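Side-chain contacts in IroE protein (Escherichia coli, PDB 2GZS), which hydrolyses the trilactone of enterobactin and its glucosylated forms, the salmochelins, usually cutting once to give linear trimers and preferring the iron-free siderophores: residues Asp60-Gln65 and Gln257-Ile262; Asp157-Ser162 and Thr187-Leu192. All coordinates share one frame; numbering follows the deposited sequence.

Contact 1. Residues Asp60-Gln65 and Gln257-Ile262; sequences DELLKQ and QALLDI
Leu-62 and Gln-65 meet Leu-259 and Leu-260 between two helices whose shortest backbone bonds within the segments, Lys-64 N to Asp-60 O and Asp-261 N to Gln-257 O, are each 2.8 Å. What joins the helices is apolar. The segments run nearly parallel, 19° apart, with axes 10.6 Å from each other, so the side chains must reach across. Leu-62 does this with CG anti to its own backbone N (chi1 178°), which carries the branch across; its two methyls then go to different partners. Leu-62 CD2 comes to 3.9 Å from CD1 of Leu-259, the two side chains crossing at about a right angle, while Leu-62 CD1 rests 4.1 Å from the branch carbon CG of Leu-260. One turn further on, Gln-65 takes part through its aliphatic portion: its CG methylene lies 3.6 Å from CD2 of Leu-260, again nearly at right angles. The chain bends at chi2 (66°), and the contact stays a hydrocarbon one. Leu-260 is thus touched by both Leu-62 and Gln-65. The Leu-62 and Leu-259 side is buried; the Gln-65 and Leu-260 side is partly exposed. Leu-62 also packs on Phe-255 and Arg-256 of helix 247-262. Leu-259 lies on Leu-46 and Met-48 of strand 43-48, and Gln-257 and Asp-261 touch Trp-240 of strand 237-241, so helix 247-262 lies on the sheet, with helix 60-66 packed at its side.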
ATOM      1  N   ASP A  60      19.033   6.104   2.559  1.00 18.02           N
ATOM      2  CA  ASP A  60      19.878   5.754   1.420  1.00 23.69           C
ATOM      3  C   ASP A  60      20.213   4.261   1.412  1.00 19.79           C
ATOM      4  O   ASP A  60      20.402   3.759   0.294  1.00 19.50           O
ATOM      5  CB  ASP A  60      21.163   6.606   1.413  1.00 23.23           C
ATOM      6  CG  ASP A  60      21.110   7.909   0.645  1.00 39.43           C
ATOM      7  OD1 ASP A  60      20.189   8.150  -0.166  1.00 30.60           O
ATOM      8  OD2 ASP A  60      22.024   8.758   0.852  1.00 37.12           O
ATOM      9  N   GLU A  61      20.344   3.579   2.565  1.00 16.19           N
ATOM     10  CA  GLU A  61      20.689   2.152   2.508  1.00 20.05           C
ATOM     11  C   GLU A  61      19.581   1.381   1.783  1.00 17.29           C
ATOM     12  O   GLU A  61      19.876   0.515   0.999  1.00 18.75           O
ATOM     13  CB  GLU A  61      20.884   1.397   3.840  1.00 39.79           C
ATOM     14  CG  GLU A  61      21.103  -0.094   3.713  1.00 55.93           C
ATOM     15  CD  GLU A  61      20.167  -1.204   4.129  1.00 76.32           C
ATOM     16  OE1 GLU A  61      18.909  -1.042   4.276  1.00 43.31           O
ATOM     17  OE2 GLU A  61      20.694  -2.375   4.318  1.00 28.88           O
ATOM     18  N   LEU A  62      18.288   1.661   2.019  1.00 13.70           N
ATOM     19  CA  LEU A  62      17.251   0.988   1.275  1.00 14.89           C
ATOM     20  C   LEU A  62      17.303   1.343  -0.213  1.00 12.18           C
ATOM     21  O   LEU A  62      17.218   0.441  -1.011  1.00 14.70           O
ATOM     22  CB  LEU A  62      15.857   1.356   1.873  1.00 16.39           C
ATOM     23  CG  LEU A  62      14.675   0.710   1.111  1.00 13.08           C
ATOM     24  CD1 LEU A  62      14.553  -0.774   1.169  1.00 17.31           C
ATOM     25  CD2 LEU A  62      13.396   1.336   1.677  1.00 14.11           C
ATOM     26  N   LEU A  63      17.480   2.636  -0.501  1.00 12.56           N
ATOM     27  CA  LEU A  63      17.544   3.000  -1.932  1.00 12.66           C
ATOM     28  C   LEU A  63      18.709   2.329  -2.681  1.00 12.34           C
ATOM     29  O   LEU A  63      18.444   1.940  -3.800  1.00 13.92           O
ATOM     30  CB  LEU A  63      17.593   4.524  -2.016  1.00 14.73           C
ATOM     31  CG  LEU A  63      16.399   5.290  -1.363  1.00 13.08           C
ATOM     32  CD1 LEU A  63      16.541   6.802  -1.620  1.00 13.20           C
ATOM     33  CD2 LEU A  63      15.060   4.778  -1.875  1.00 16.40           C
ATOM     34  N   LYS A  64      19.834   2.224  -1.974  1.00 13.90           N
ATOM     35  CA  LYS A  64      20.985   1.506  -2.548  1.00 15.25           C
ATOM     36  C   LYS A  64      20.627   0.078  -2.849  1.00 14.97           C
ATOM     37  O   LYS A  64      20.848  -0.459  -3.915  1.00 17.00           O
ATOM     38  CB  LYS A  64      22.139   1.652  -1.561  1.00 21.09           C
ATOM     39  CG  LYS A  64      23.353   0.791  -1.938  1.00 26.28           C
ATOM     40  CD  LYS A  64      24.426   1.072  -0.877  1.00 38.49           C
ATOM     41  CE  LYS A  64      25.638   0.172  -0.998  1.00 57.94           C
ATOM     42  NZ  LYS A  64      25.550  -1.066  -0.167  1.00 79.50           N
ATOM     43  N   GLN A  65      19.967  -0.612  -1.879  1.00 14.21           N
ATOM     44  CA  GLN A  65      19.649  -2.012  -2.105  1.00 13.68           C
ATOM     45  C   GLN A  65      18.625  -2.248  -3.225  1.00 11.64           C
ATOM     46  O   GLN A  65      18.612  -3.133  -4.020  1.00 15.04           O
ATOM     47  CB  GLN A  65      19.159  -2.644  -0.772  1.00 18.05           C
ATOM     48  CG  GLN A  65      18.929  -4.145  -0.857  1.00 16.55           C
ATOM     49  CD  GLN A  65      20.252  -4.921  -1.102  1.00 18.19           C
ATOM     50  OE1 GLN A  65      21.245  -4.524  -0.482  1.00 26.77           O
ATOM     51  NE2 GLN A  65      20.203  -5.921  -1.949  1.00 19.76           N
ATOM     52  N   GLN A 257      10.157  -4.461   2.890  1.00  9.29           N
ATOM     53  CA  GLN A 257      10.138  -5.732   2.207  1.00 10.74           C
ATOM     54  C   GLN A 257       9.247  -5.681   0.959  1.00  9.51           C
ATOM     55  O   GLN A 257       9.554  -6.315  -0.032  1.00  9.98           O
ATOM     56  CB  GLN A 257       9.764  -6.898   3.163  1.00 10.25           C
ATOM     57  CG  GLN A 257       9.831  -8.255   2.448  1.00 12.37           C
ATOM     58  CD  GLN A 257      11.271  -8.625   2.081  1.00 13.40           C
ATOM     59  OE1 GLN A 257      12.093  -8.823   2.978  1.00 17.45           O
ATOM     60  NE2 GLN A 257      11.615  -8.695   0.803  1.00 14.82           N
ATOM     61  N   ALA A 258       8.164  -4.877   1.031  1.00  9.66           N
ATOM     62  CA  ALA A 258       7.360  -4.714  -0.192  1.00 10.28           C
ATOM     63  C   ALA A 258       8.174  -4.022  -1.301  1.00  6.79           C
ATOM     64  O   ALA A 258       8.082  -4.493  -2.423  1.00 10.99           O
ATOM     65  CB  ALA A 258       6.083  -3.940   0.168  1.00 10.83           C
ATOM     66  N   LEU A 259       8.866  -2.976  -0.900  1.00  8.62           N
ATOM     67  CA  LEU A 259       9.714  -2.358  -1.969  1.00  8.51           C
ATOM     68  C   LEU A 259      10.726  -3.354  -2.511  1.00  9.41           C
ATOM     69  O   LEU A 259      10.984  -3.467  -3.702  1.00 11.88           O
ATOM     70  CB  LEU A 259      10.371  -1.127  -1.368  1.00  7.93           C
ATOM     71  CG  LEU A 259       9.492   0.091  -1.203  1.00  8.95           C
ATOM     72  CD1 LEU A 259      10.084   1.152  -0.283  1.00 11.49           C
ATOM     73  CD2 LEU A 259       9.217   0.720  -2.607  1.00 11.40           C
ATOM     74  N   LEU A 260      11.373  -4.080  -1.605  1.00  9.41           N
ATOM     75  CA  LEU A 260      12.410  -5.032  -2.069  1.00 11.11           C
ATOM     76  C   LEU A 260      11.821  -6.093  -2.963  1.00 13.21           C
ATOM     77  O   LEU A 260      12.375  -6.529  -3.994  1.00 12.77           O
ATOM     78  CB  LEU A 260      13.119  -5.641  -0.851  1.00 12.75           C
ATOM     79  CG  LEU A 260      14.024  -4.668  -0.109  1.00 13.73           C
ATOM     80  CD1 LEU A 260      14.309  -5.185   1.295  1.00 13.25           C
ATOM     81  CD2 LEU A 260      15.363  -4.455  -0.826  1.00 17.06           C
ATOM     82  N   ASP A 261      10.611  -6.583  -2.592  1.00 10.26           N
ATOM     83  CA  ASP A 261       9.964  -7.590  -3.410  1.00 12.19           C
ATOM     84  C   ASP A 261       9.626  -7.061  -4.813  1.00 13.41           C
ATOM     85  O   ASP A 261       9.878  -7.772  -5.795  1.00 13.22           O
ATOM     86  CB  ASP A 261       8.715  -8.079  -2.636  1.00 13.50           C
ATOM     87  CG  ASP A 261       8.072  -9.288  -3.276  1.00 12.60           C
ATOM     88  OD1 ASP A 261       8.656 -10.374  -3.516  1.00 15.25           O
ATOM     89  OD2 ASP A 261       6.898  -9.212  -3.655  1.00 14.70           O
ATOM     90  N   ILE A 262       9.047  -5.833  -4.872  1.00 11.78           N
ATOM     91  CA  ILE A 262       8.635  -5.354  -6.206  1.00 11.76           C
ATOM     92  C   ILE A 262       9.901  -4.989  -7.034  1.00 12.71           C
ATOM     93  O   ILE A 262       9.740  -5.007  -8.265  1.00 14.68           O
ATOM     94  CB  ILE A 262       7.618  -4.206  -6.082  1.00 12.88           C
ATOM     95  CG1 ILE A 262       6.650  -4.193  -7.291  1.00 14.00           C
ATOM     96  CG2 ILE A 262       8.279  -2.857  -5.844  1.00 13.30           C
ATOM     97  CD1 ILE A 262       5.637  -3.078  -7.095  1.00 16.83           C
TER

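Contact 2. Residues Asp157-Ser162 and Thr187-Leu192; sequences DSWLSS and TAVEPL
Val-189 presses one methyl, CG1, into the angle between Trp-159 and Leu-160, consecutive residues near the end of helix 150-161. Val-189 CG1 is 3.7 Å from CZ3 of Trp-159 and 3.9 Å from CD2 of Leu-160. The second methyl, Val-189 CG2, adds a looser touch at 4.1 Å from the ring atom CH2 of Trp-159. The indole meets the valine obliquely, with its six-membered ring leading. It gets there because CG stands anti to the backbone N (chi1 -178°) and the ring is then turned roughly a quarter circle about chi2 (85°), which puts the benzo end, CZ3 and CH2, against Val-189. Leu-160 adopts the other common choice, CG anti to the carbonyl carbon, and so brings CD2 to the same methyl from a different direction. On the helix itself, Ser-161 OG donates to Asp-157 O at 3.0 Å, nearly straight on to the carbonyl (161°), and Ser-161 N adds a weak bond to that oxygen. Lys-197 bonds the carbonyls of Trp-159 and Ser-162, while Lys-233 holds those of Thr-187 and Val-189. Val-186 and Leu-230, from helices 179-187 and 219-232, also pack on Trp-159. The arrangement belongs to the alpha/beta-hydrolase fold: it packs the far end of the helix that follows the nucleophile Ser-149 against the loop leading from helix 179-187 to strand 198-203.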
ATOM      1  N   ASP A 157      -9.485  -4.174   0.557  1.00  7.58           N
ATOM      2  CA  ASP A 157     -10.651  -3.548  -0.060  1.00 10.02           C
ATOM      3  C   ASP A 157     -10.376  -3.297  -1.552  1.00 11.94           C
ATOM      4  O   ASP A 157     -11.249  -3.508  -2.424  1.00 11.58           O
ATOM      5  CB  ASP A 157     -11.055  -2.300   0.712  1.00 11.14           C
ATOM      6  CG  ASP A 157     -12.352  -1.662   0.233  1.00 16.70           C
ATOM      7  OD1 ASP A 157     -13.391  -2.395   0.291  1.00 18.26           O
ATOM      8  OD2 ASP A 157     -12.436  -0.493  -0.196  1.00 15.97           O
ATOM      9  N   SER A 158      -9.142  -2.872  -1.829  1.00 10.49           N
ATOM     10  CA  SER A 158      -8.769  -2.539  -3.211  1.00  7.34           C
ATOM     11  C   SER A 158      -8.504  -3.823  -3.987  1.00 11.23           C
ATOM     12  O   SER A 158      -8.871  -3.902  -5.184  1.00 11.67           O
ATOM     13  CB  SER A 158      -7.456  -1.718  -3.159  1.00 10.01           C
ATOM     14  OG  SER A 158      -7.696  -0.482  -2.526  1.00 11.09           O
ATOM     15  N   TRP A 159      -7.901  -4.848  -3.384  1.00 10.42           N
ATOM     16  CA  TRP A 159      -7.738  -6.129  -4.096  1.00  9.71           C
ATOM     17  C   TRP A 159      -9.098  -6.655  -4.538  1.00  9.56           C
ATOM     18  O   TRP A 159      -9.319  -7.239  -5.600  1.00 11.79           O
ATOM     19  CB  TRP A 159      -7.073  -7.153  -3.123  1.00  9.26           C
ATOM     20  CG  TRP A 159      -6.829  -8.489  -3.788  1.00 11.80           C
ATOM     21  CD1 TRP A 159      -5.743  -8.863  -4.563  1.00 11.42           C
ATOM     22  CD2 TRP A 159      -7.668  -9.641  -3.750  1.00 11.40           C
ATOM     23  NE1 TRP A 159      -5.896 -10.156  -4.984  1.00 13.21           N
ATOM     24  CE2 TRP A 159      -7.092 -10.673  -4.489  1.00 10.12           C
ATOM     25  CE3 TRP A 159      -8.898  -9.875  -3.129  1.00 11.16           C
ATOM     26  CZ2 TRP A 159      -7.662 -11.936  -4.651  1.00 14.18           C
ATOM     27  CZ3 TRP A 159      -9.482 -11.127  -3.275  1.00 10.39           C
ATOM     28  CH2 TRP A 159      -8.884 -12.130  -4.009  1.00 11.79           C
ATOM     29  N   LEU A 160     -10.143  -6.433  -3.726  1.00 10.01           N
ATOM     30  CA  LEU A 160     -11.521  -6.869  -4.072  1.00 11.92           C
ATOM     31  C   LEU A 160     -12.104  -6.050  -5.196  1.00 14.69           C
ATOM     32  O   LEU A 160     -12.892  -6.590  -5.976  1.00 17.24           O
ATOM     33  CB  LEU A 160     -12.465  -6.743  -2.856  1.00 14.16           C
ATOM     34  CG  LEU A 160     -12.279  -7.839  -1.809  1.00 14.75           C
ATOM     35  CD1 LEU A 160     -12.962  -7.432  -0.496  1.00 17.75           C
ATOM     36  CD2 LEU A 160     -12.828  -9.158  -2.370  1.00 16.10           C
ATOM     37  N   SER A 161     -11.779  -4.767  -5.281  1.00 12.66           N
ATOM     38  CA  SER A 161     -12.565  -3.902  -6.183  1.00 16.60           C
ATOM     39  C   SER A 161     -11.771  -3.340  -7.350  1.00 15.77           C
ATOM     40  O   SER A 161     -12.343  -2.889  -8.362  1.00 22.14           O
ATOM     41  CB  SER A 161     -13.161  -2.772  -5.348  1.00 20.68           C
ATOM     42  OG  SER A 161     -13.756  -3.221  -4.121  1.00 37.31           O
ATOM     43  N   SER A 162     -10.471  -3.329  -7.334  1.00 15.37           N
ATOM     44  CA  SER A 162      -9.686  -2.510  -8.282  1.00 17.28           C
ATOM     45  C   SER A 162      -9.293  -3.345  -9.492  1.00 15.68           C
ATOM     46  O   SER A 162      -9.050  -4.537  -9.335  1.00 18.19           O
ATOM     47  CB  SER A 162      -8.402  -2.011  -7.581  1.00 13.02           C
ATOM     48  OG  SER A 162      -7.614  -1.231  -8.514  1.00 15.39           O
ATOM     49  N   THR A 187     -12.179 -14.405   0.452  1.00 13.48           N
ATOM     50  CA  THR A 187     -12.181 -15.805   0.085  1.00 11.25           C
ATOM     51  C   THR A 187     -13.502 -16.172  -0.640  1.00 11.02           C
ATOM     52  O   THR A 187     -13.545 -17.309  -1.088  1.00 15.99           O
ATOM     53  CB  THR A 187     -11.981 -16.741   1.301  1.00 13.44           C
ATOM     54  OG1 THR A 187     -12.999 -16.510   2.298  1.00 16.43           O
ATOM     55  CG2 THR A 187     -10.666 -16.420   2.022  1.00 16.72           C
ATOM     56  N   ALA A 188     -14.440 -15.260  -0.772  1.00 12.16           N
ATOM     57  CA  ALA A 188     -15.690 -15.536  -1.466  1.00 15.98           C
ATOM     58  C   ALA A 188     -15.614 -15.261  -2.976  1.00 19.55           C
ATOM     59  O   ALA A 188     -16.624 -15.462  -3.652  1.00 14.50           O
ATOM     60  CB  ALA A 188     -16.826 -14.701  -0.885  1.00 16.83           C
ATOM     61  N   VAL A 189     -14.448 -14.736  -3.427  1.00 13.81           N
ATOM     62  CA  VAL A 189     -14.416 -14.317  -4.826  1.00 13.65           C
ATOM     63  C   VAL A 189     -14.610 -15.466  -5.778  1.00 13.52           C
ATOM     64  O   VAL A 189     -14.388 -16.645  -5.491  1.00 15.55           O
ATOM     65  CB  VAL A 189     -13.035 -13.700  -5.179  1.00 11.90           C
ATOM     66  CG1 VAL A 189     -12.799 -12.417  -4.423  1.00 15.85           C
ATOM     67  CG2 VAL A 189     -11.969 -14.727  -4.893  1.00 14.99           C
ATOM     68  N   GLU A 190     -15.060 -15.146  -7.002  1.00 13.31           N
ATOM     69  CA  GLU A 190     -15.250 -16.241  -7.969  1.00 18.03           C
ATOM     70  C   GLU A 190     -13.953 -16.831  -8.482  1.00 13.33           C
ATOM     71  O   GLU A 190     -12.960 -16.068  -8.537  1.00 13.88           O
ATOM     72  CB  GLU A 190     -16.023 -15.682  -9.181  1.00 18.70           C
ATOM     73  CG  GLU A 190     -17.409 -15.167  -8.845  1.00 27.28           C
ATOM     74  CD  GLU A 190     -17.362 -13.722  -8.373  1.00 37.44           C
ATOM     75  OE1 GLU A 190     -16.262 -13.177  -8.081  1.00 34.64           O
ATOM     76  OE2 GLU A 190     -18.463 -13.124  -8.286  1.00 60.97           O
ATOM     77  N   PRO A 191     -13.896 -18.099  -8.823  1.00 14.05           N
ATOM     78  CA  PRO A 191     -12.696 -18.722  -9.387  1.00 15.39           C
ATOM     79  C   PRO A 191     -12.159 -17.919 -10.555  1.00 12.71           C
ATOM     80  O   PRO A 191     -12.978 -17.511 -11.394  1.00 15.19           O
ATOM     81  CB  PRO A 191     -13.130 -20.116  -9.855  1.00 14.21           C
ATOM     82  CG  PRO A 191     -14.162 -20.416  -8.770  1.00 17.48           C
ATOM     83  CD  PRO A 191     -14.962 -19.148  -8.652  1.00 15.94           C
ATOM     84  N   LEU A 192     -10.863 -17.737 -10.597  1.00 14.32           N
ATOM     85  CA  LEU A 192     -10.087 -17.253 -11.740  1.00 14.95           C
ATOM     86  C   LEU A 192     -10.215 -15.756 -11.962  1.00 11.67           C
ATOM     87  O   LEU A 192      -9.327 -15.197 -12.585  1.00 14.04           O
ATOM     88  CB  LEU A 192     -10.492 -18.013 -13.028  1.00 13.59           C
ATOM     89  CG  LEU A 192     -10.295 -19.529 -12.926  1.00 13.17           C
ATOM     90  CD1 LEU A 192     -10.342 -20.114 -14.351  1.00 20.06           C
ATOM     91  CD2 LEU A 192      -9.029 -19.947 -12.203  1.00 16.97           C
TER

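How the contacts relate
Contact 1 and contact 2 lie on opposite sides of the chain's centre, their own centres 28 Å apart and their nearest atoms about 13 Å apart. They share no residue or helix. Along the chain 157-162 and 187-192 both fall between 60-65 and 257-262, so the second contact falls wholly within the 191 residues that separate the two segments of the first, which ties an early helix to the last one. Each contact uses the C-terminal end of a helix that starts at the active site: helix 150-161 directly follows Ser-149, and helix 247-262 begins with His-247. Both are packing at some distance from the catalytic dyad, around one mixed sheet.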